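Local structure of methyltransferase (Thermus thermophilus, 1WS6) at residues Phe100-Lys105 with Glu130-Leu136; Arg28-Phe32 with Ala54-Ala59. The protein probably transfers a methyl group from S-adenosylmethionine to a substrate that may be ribosomal RNA, as in RsmD-type relatives of its Rossmann-like family. One frame throughout, in Å; residues are numbered along the deposited sequence.

Interaction 1. Residues Phe100-Lys105 with Glu130-Leu136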
ATOM      1  N   PHE A 100       7.555  -8.279  10.002  1.00 18.69           N
ATOM      2  CA  PHE A 100       7.226  -8.841   8.695  1.00 19.13           C
ATOM      3  C   PHE A 100       8.355  -8.786   7.668  1.00 19.82           C
ATOM      4  O   PHE A 100       8.672  -9.793   7.038  1.00 19.87           O
ATOM      5  CB  PHE A 100       6.003  -8.141   8.093  1.00 14.08           C
ATOM      6  CG  PHE A 100       5.716  -8.550   6.678  1.00 13.01           C
ATOM      7  CD1 PHE A 100       4.995  -9.706   6.407  1.00 14.61           C
ATOM      8  CD2 PHE A 100       6.188  -7.795   5.615  1.00 11.68           C
ATOM      9  CE1 PHE A 100       4.751 -10.100   5.102  1.00 14.60           C
ATOM     10  CE2 PHE A 100       5.953  -8.179   4.309  1.00 10.93           C
ATOM     11  CZ  PHE A 100       5.231  -9.334   4.047  1.00 14.80           C
ATOM     12  N   LEU A 101       8.940  -7.610   7.480  1.00 20.56           N
ATOM     13  CA  LEU A 101      10.008  -7.453   6.502  1.00 23.30           C
ATOM     14  C   LEU A 101      11.113  -8.502   6.628  1.00 25.34           C
ATOM     15  O   LEU A 101      11.420  -9.202   5.662  1.00 26.67           O
ATOM     16  CB  LEU A 101      10.606  -6.046   6.588  1.00 20.94           C
ATOM     17  CG  LEU A 101       9.621  -4.915   6.275  1.00 22.73           C
ATOM     18  CD1 LEU A 101      10.360  -3.578   6.298  1.00 17.62           C
ATOM     19  CD2 LEU A 101       8.965  -5.154   4.911  1.00 18.69           C
ATOM     20  N   PRO A 102      11.722  -8.630   7.818  1.00 26.36           N
ATOM     21  CA  PRO A 102      12.790  -9.617   8.001  1.00 25.95           C
ATOM     22  C   PRO A 102      12.319 -11.002   7.600  1.00 25.71           C
ATOM     23  O   PRO A 102      12.958 -11.686   6.806  1.00 27.35           O
ATOM     24  CB  PRO A 102      13.095  -9.536   9.495  1.00 25.79           C
ATOM     25  CG  PRO A 102      12.694  -8.146   9.862  1.00 28.73           C
ATOM     26  CD  PRO A 102      11.424  -7.936   9.083  1.00 28.08           C
ATOM     27  N   GLU A 103      11.184 -11.410   8.148  1.00 25.43           N
ATOM     28  CA  GLU A 103      10.644 -12.728   7.854  1.00 25.78           C
ATOM     29  C   GLU A 103      10.263 -12.920   6.391  1.00 26.53           C
ATOM     30  O   GLU A 103      10.494 -13.985   5.819  1.00 27.37           O
ATOM     31  CB  GLU A 103       9.447 -13.003   8.765  1.00 23.66           C
ATOM     32  CG  GLU A 103       9.868 -13.227  10.209  1.00 22.91           C
ATOM     33  CD  GLU A 103       8.707 -13.313  11.176  1.00 21.46           C
ATOM     34  OE1 GLU A 103       7.610 -13.778  10.785  1.00 21.07           O
ATOM     35  OE2 GLU A 103       8.910 -12.925  12.338  1.00 21.70           O
ATOM     36  N   ALA A 104       9.686 -11.893   5.781  1.00 26.08           N
ATOM     37  CA  ALA A 104       9.294 -11.996   4.387  1.00 26.95           C
ATOM     38  C   ALA A 104      10.528 -12.298   3.554  1.00 27.86           C
ATOM     39  O   ALA A 104      10.494 -13.158   2.669  1.00 27.73           O
ATOM     40  CB  ALA A 104       8.645 -10.704   3.919  1.00 26.11           C
ATOM     41  N   LYS A 105      11.620 -11.596   3.843  1.00 27.12           N
ATOM     42  CA  LYS A 105      12.853 -11.807   3.105  1.00 30.83           C
ATOM     43  C   LYS A 105      13.311 -13.271   3.218  1.00 32.09           C
ATOM     44  O   LYS A 105      13.532 -13.943   2.208  1.00 33.47           O
ATOM     45  CB  LYS A 105      13.952 -10.866   3.617  1.00 31.45           C
ATOM     46  CG  LYS A 105      15.036 -10.591   2.584  1.00 32.62           C
ATOM     47  CD  LYS A 105      16.245  -9.851   3.165  1.00 34.59           C
ATOM     48  CE  LYS A 105      15.907  -8.454   3.684  1.00 36.49           C
ATOM     49  NZ  LYS A 105      15.019  -8.441   4.886  1.00 37.41           N
ATOM     50  N   GLU A 130      14.035   1.295   5.731  1.00 28.97           N
ATOM     51  CA  GLU A 130      13.931  -0.122   6.068  1.00 30.60           C
ATOM     52  C   GLU A 130      13.270  -0.913   4.940  1.00 29.37           C
ATOM     53  O   GLU A 130      13.710  -2.012   4.600  1.00 29.21           O
ATOM     54  CB  GLU A 130      13.125  -0.292   7.359  1.00 33.23           C
ATOM     55  CG  GLU A 130      13.852   0.210   8.598  1.00 39.77           C
ATOM     56  CD  GLU A 130      15.004  -0.702   9.022  1.00 44.24           C
ATOM     57  OE1 GLU A 130      15.815  -0.268   9.871  1.00 46.67           O
ATOM     58  OE2 GLU A 130      15.097  -1.851   8.523  1.00 44.39           O
ATOM     59  N   LEU A 131      12.209  -0.356   4.362  1.00 26.90           N
ATOM     60  CA  LEU A 131      11.509  -1.028   3.273  1.00 24.99           C
ATOM     61  C   LEU A 131      12.473  -1.182   2.100  1.00 25.14           C
ATOM     62  O   LEU A 131      12.635  -2.270   1.549  1.00 23.21           O
ATOM     63  CB  LEU A 131      10.308  -0.198   2.825  1.00 25.32           C
ATOM     64  CG  LEU A 131       9.114  -0.900   2.169  1.00 25.80           C
ATOM     65  CD1 LEU A 131       8.390   0.111   1.297  1.00 24.37           C
ATOM     66  CD2 LEU A 131       9.554  -2.091   1.337  1.00 24.74           C
ATOM     67  N   LEU A 132      13.119  -0.082   1.727  1.00 25.63           N
ATOM     68  CA  LEU A 132      14.065  -0.085   0.619  1.00 28.25           C
ATOM     69  C   LEU A 132      15.195  -1.089   0.824  1.00 28.21           C
ATOM     70  O   LEU A 132      15.646  -1.717  -0.129  1.00 29.91           O
ATOM     71  CB  LEU A 132      14.639   1.322   0.429  1.00 30.17           C
ATOM     72  CG  LEU A 132      13.545   2.382   0.250  1.00 33.26           C
ATOM     73  CD1 LEU A 132      14.102   3.771   0.489  1.00 34.45           C
ATOM     74  CD2 LEU A 132      12.940   2.261  -1.130  1.00 32.59           C
ATOM     75  N   ALA A 133      15.638  -1.252   2.067  1.00 27.50           N
ATOM     76  CA  ALA A 133      16.724  -2.177   2.380  1.00 27.01           C
ATOM     77  C   ALA A 133      16.310  -3.650   2.355  1.00 27.55           C
ATOM     78  O   ALA A 133      17.144  -4.526   2.129  1.00 27.57           O
ATOM     79  CB  ALA A 133      17.316  -1.834   3.746  1.00 27.67           C
ATOM     80  N   SER A 134      15.027  -3.920   2.593  1.00 26.40           N
ATOM     81  CA  SER A 134      14.516  -5.289   2.605  1.00 23.39           C
ATOM     82  C   SER A 134      14.771  -5.982   1.277  1.00 22.90           C
ATOM     83  O   SER A 134      14.899  -7.200   1.227  1.00 21.05           O
ATOM     84  CB  SER A 134      13.006  -5.305   2.877  1.00 24.69           C
ATOM     85  OG  SER A 134      12.266  -4.989   1.704  1.00 20.73           O
ATOM     86  N   GLY A 135      14.827  -5.203   0.200  1.00 22.40           N
ATOM     87  CA  GLY A 135      15.056  -5.781  -1.113  1.00 20.32           C
ATOM     88  C   GLY A 135      13.945  -6.722  -1.542  1.00 20.21           C
ATOM     89  O   GLY A 135      14.194  -7.665  -2.286  1.00 20.53           O
ATOM     90  N   LEU A 136      12.717  -6.466  -1.097  1.00 18.98           N
ATOM     91  CA  LEU A 136      11.590  -7.335  -1.437  1.00 20.16           C
ATOM     92  C   LEU A 136      10.971  -7.158  -2.831  1.00 21.04           C
ATOM     93  O   LEU A 136      10.255  -8.037  -3.301  1.00 20.08           O
ATOM     94  CB  LEU A 136      10.494  -7.199  -0.384  1.00 20.96           C
ATOM     95  CG  LEU A 136      10.855  -7.596   1.053  1.00 22.19           C
ATOM     96  CD1 LEU A 136       9.654  -7.349   1.954  1.00 17.68           C
ATOM     97  CD2 LEU A 136      11.278  -9.076   1.101  1.00 21.79           C
TER

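Interaction 2. Residues Arg28-Phe32 with Ala54-Ala59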
ATOM      1  N   ARG A  28      -5.013   8.040  -4.811  1.00 25.92           N
ATOM      2  CA  ARG A  28      -5.233   6.634  -5.128  1.00 25.92           C
ATOM      3  C   ARG A  28      -5.553   6.439  -6.598  1.00 25.13           C
ATOM      4  O   ARG A  28      -4.986   5.562  -7.259  1.00 25.48           O
ATOM      5  CB  ARG A  28      -6.383   6.055  -4.305  1.00 27.30           C
ATOM      6  CG  ARG A  28      -6.058   5.791  -2.856  1.00 29.78           C
ATOM      7  CD  ARG A  28      -7.241   5.140  -2.162  1.00 33.73           C
ATOM      8  NE  ARG A  28      -8.462   5.940  -2.268  1.00 35.73           N
ATOM      9  CZ  ARG A  28      -9.671   5.413  -2.422  1.00 36.28           C
ATOM     10  NH1 ARG A  28      -9.808   4.092  -2.484  1.00 38.19           N
ATOM     11  NH2 ARG A  28     -10.740   6.193  -2.530  1.00 38.48           N
ATOM     12  N   LYS A  29      -6.473   7.253  -7.102  1.00 23.30           N
ATOM     13  CA  LYS A  29      -6.869   7.166  -8.496  1.00 22.63           C
ATOM     14  C   LYS A  29      -5.684   7.380  -9.428  1.00 21.54           C
ATOM     15  O   LYS A  29      -5.578   6.712 -10.456  1.00 20.06           O
ATOM     16  CB  LYS A  29      -7.953   8.197  -8.817  1.00 23.85           C
ATOM     17  CG  LYS A  29      -8.416   8.151 -10.256  1.00 23.58           C
ATOM     18  CD  LYS A  29      -9.536   9.140 -10.519  1.00 28.86           C
ATOM     19  CE  LYS A  29     -10.173   8.904 -11.902  1.00 29.84           C
ATOM     20  NZ  LYS A  29      -9.212   9.096 -13.026  1.00 29.03           N
ATOM     21  N   ALA A  30      -4.793   8.304  -9.077  1.00 20.88           N
ATOM     22  CA  ALA A  30      -3.638   8.567  -9.937  1.00 21.64           C
ATOM     23  C   ALA A  30      -2.623   7.438  -9.854  1.00 20.68           C
ATOM     24  O   ALA A  30      -2.124   6.968 -10.875  1.00 22.64           O
ATOM     25  CB  ALA A  30      -2.974   9.903  -9.567  1.00 20.80           C
ATOM     26  N   LEU A  31      -2.322   6.995  -8.641  1.00 19.51           N
ATOM     27  CA  LEU A  31      -1.361   5.918  -8.470  1.00 20.21           C
ATOM     28  C   LEU A  31      -1.716   4.704  -9.327  1.00 20.96           C
ATOM     29  O   LEU A  31      -0.865   4.170 -10.036  1.00 22.80           O
ATOM     30  CB  LEU A  31      -1.273   5.485  -7.001  1.00 17.17           C
ATOM     31  CG  LEU A  31      -0.339   4.272  -6.866  1.00 16.43           C
ATOM     32  CD1 LEU A  31       1.038   4.644  -7.398  1.00 14.08           C
ATOM     33  CD2 LEU A  31      -0.254   3.808  -5.434  1.00 13.42           C
ATOM     34  N   PHE A  32      -2.971   4.274  -9.272  1.00 19.32           N
ATOM     35  CA  PHE A  32      -3.373   3.112 -10.043  1.00 19.20           C
ATOM     36  C   PHE A  32      -3.524   3.335 -11.545  1.00 20.63           C
ATOM     37  O   PHE A  32      -3.337   2.396 -12.322  1.00 20.99           O
ATOM     38  CB  PHE A  32      -4.622   2.490  -9.410  1.00 18.68           C
ATOM     39  CG  PHE A  32      -4.320   1.763  -8.121  1.00 18.85           C
ATOM     40  CD1 PHE A  32      -3.719   0.512  -8.143  1.00 17.73           C
ATOM     41  CD2 PHE A  32      -4.515   2.377  -6.897  1.00 17.82           C
ATOM     42  CE1 PHE A  32      -3.311  -0.109  -6.974  1.00 16.51           C
ATOM     43  CE2 PHE A  32      -4.107   1.756  -5.722  1.00 19.47           C
ATOM     44  CZ  PHE A  32      -3.501   0.509  -5.764  1.00 15.83           C
ATOM     45  N   ALA A  54      -7.624   0.399   2.294  1.00 22.46           N
ATOM     46  CA  ALA A  54      -7.937   1.199   1.110  1.00 22.10           C
ATOM     47  C   ALA A  54      -7.047   0.943  -0.108  1.00 22.40           C
ATOM     48  O   ALA A  54      -7.535   0.619  -1.191  1.00 23.36           O
ATOM     49  CB  ALA A  54      -7.916   2.673   1.462  1.00 18.23           C
ATOM     50  N   VAL A  55      -5.739   1.075   0.063  1.00 22.99           N
ATOM     51  CA  VAL A  55      -4.830   0.879  -1.054  1.00 22.39           C
ATOM     52  C   VAL A  55      -4.597  -0.587  -1.419  1.00 20.35           C
ATOM     53  O   VAL A  55      -4.653  -0.952  -2.593  1.00 20.98           O
ATOM     54  CB  VAL A  55      -3.477   1.606  -0.793  1.00 22.89           C
ATOM     55  CG1 VAL A  55      -2.846   1.096   0.503  1.00 26.10           C
ATOM     56  CG2 VAL A  55      -2.540   1.406  -1.980  1.00 22.85           C
ATOM     57  N   GLY A  56      -4.359  -1.433  -0.425  1.00 20.48           N
ATOM     58  CA  GLY A  56      -4.135  -2.840  -0.707  1.00 21.13           C
ATOM     59  C   GLY A  56      -5.342  -3.545  -1.331  1.00 23.02           C
ATOM     60  O   GLY A  56      -5.188  -4.444  -2.166  1.00 23.17           O
ATOM     61  N   LEU A  57      -6.546  -3.163  -0.916  1.00 20.80           N
ATOM     62  CA  LEU A  57      -7.743  -3.781  -1.470  1.00 21.27           C
ATOM     63  C   LEU A  57      -7.991  -3.272  -2.887  1.00 22.05           C
ATOM     64  O   LEU A  57      -8.567  -3.977  -3.726  1.00 18.38           O
ATOM     65  CB  LEU A  57      -8.954  -3.497  -0.581  1.00 19.35           C
ATOM     66  CG  LEU A  57      -8.926  -4.249   0.754  1.00 22.80           C
ATOM     67  CD1 LEU A  57     -10.147  -3.888   1.599  1.00 23.41           C
ATOM     68  CD2 LEU A  57      -8.898  -5.749   0.477  1.00 21.37           C
ATOM     69  N   GLU A  58      -7.556  -2.040  -3.148  1.00 21.19           N
ATOM     70  CA  GLU A  58      -7.717  -1.458  -4.469  1.00 20.75           C
ATOM     71  C   GLU A  58      -6.856  -2.282  -5.422  1.00 21.15           C
ATOM     72  O   GLU A  58      -7.275  -2.611  -6.528  1.00 22.31           O
ATOM     73  CB  GLU A  58      -7.259  -0.002  -4.466  1.00 19.78           C
ATOM     74  CG  GLU A  58      -7.379   0.703  -5.810  1.00 20.30           C
ATOM     75  CD  GLU A  58      -8.823   0.967  -6.217  1.00 21.67           C
ATOM     76  OE1 GLU A  58      -9.631   1.355  -5.346  1.00 21.81           O
ATOM     77  OE2 GLU A  58      -9.145   0.802  -7.411  1.00 20.09           O
ATOM     78  N   ALA A  59      -5.651  -2.622  -4.983  1.00 20.07           N
ATOM     79  CA  ALA A  59      -4.751  -3.425  -5.804  1.00 20.31           C
ATOM     80  C   ALA A  59      -5.389  -4.786  -6.076  1.00 20.50           C
ATOM     81  O   ALA A  59      -5.392  -5.263  -7.211  1.00 21.01           O
ATOM     82  CB  ALA A  59      -3.399  -3.609  -5.097  1.00 19.00           C
TER

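Interaction 1. Residues Phe100-Lys105 with Glu130-Leu136
Leu101 and Leu136 meet through their branch ends, CD2 of Leu101 lying 3.7 Å from CD1 of Leu136, with the two side chains running at a slant. Both have CG beside the backbone N and anti to the carbonyl carbon (chi1 -62°), which sends the branches into the gap between the helices. The methyls of Leu136 divide the work. CD1 also reaches Ala104 CB at 4.0 Å, and CD2 rests 3.7 Å from Lys105 CA. The other methyl of Leu101, CD1, turns to the backbone of the neighbouring helix, 4.1 Å from Leu131 CA. The Lys105 chain, bent near its end, lies along Ser134, with CD 3.5 Å from Ser134 O. An alanine in place of Leu136 would probably open a gap between Leu101, Ala104 and Lys105. Ser134 OG donates a hydrogen bond to Leu131 O (2.7 Å). It also accepts one from Leu136 N (3.2 Å), which makes an ST turn and ties Leu136 to the helix end. The helical segments 100-105 and 130-134, parts of helices 97-106 and 126-134, run nearly parallel, 6° apart. Leu136 hydrogen-bonds through its backbone to Phe111, and Leu131 packs on Tyr143 and Leu145 of strand 141-148.

Interaction 2. Residues Arg28-Phe32 with Ala54-Ala59
Phe32 and Glu58 centre a buried helix-to-helix contact in which a ring is covered by the aliphatic part of an acid. It joins helix 25-38 to helix 54-61, the first helix after strand 44-48 of the Rossmann-like sheet. The segment axes cross at -39° and come within 11.3 Å. Glu58 CG stands over one face of the Phe32 ring, 3.7 Å from its centroid and 23° off the ring normal, a CH-pi contact shifted toward the rim. The two side chains lie side by side and run opposite ways. With CG anti to the backbone N (chi1 180°), the methylene of Glu58 is carried out to the ring, and a bend at the next bond swings the carboxylate toward Arg28. The far end of the ring reaches helix 54-61: CZ lies 4.0 Å from Val55 CG2, and CE1 lies 4.0 Å from Ala59 CB. Arg28 NH1 is 4.0 Å from Glu58 OE1. This salt bridge is long. OE1 is far from the plane of the guanidinium, and no N-H points at it, so it rests on charge alone. The stronger partners are backbone groups near the N-terminus: Arg28 NH1 bonds to Arg3 O, while OE1 and OE2 of Glu58 take the amides of Leu5 and Gly6, so the buried acid is gripped by two N-H groups. Gly56 is the last glycine of a GxGxxG-like pattern at the start of this helix, consistent with the glycine-rich cofactor-binding motif of Rossmann-like methyltransferases. Beneath, Val55 and Ala59 pack on Phe45 of strand 44-48, and Val55 also on Phe115 of strand 111-116.

Both interactions pair helices of the same Rossmann-like fold but share none of them. Their centres are 21 Å apart, on opposite sides of the chain's centre. Interaction 2 is the more central, and none of its touching residues is exposed. Interaction 1 lies farther out; it is still a buried contact, with six of nine touching residues buried and three exposed at its margin. Their chemistry differs accordingly. Interaction 1 is mainly aliphatic, between nearly parallel helical segments; its side-chain hydrogen bonds lie within 130-136, and no hydrogen bond crosses between the segments. Interaction 2 is more polar, with an aromatic ring against an acid and a long charge pair. Strand 111-116 is a neighbour of both.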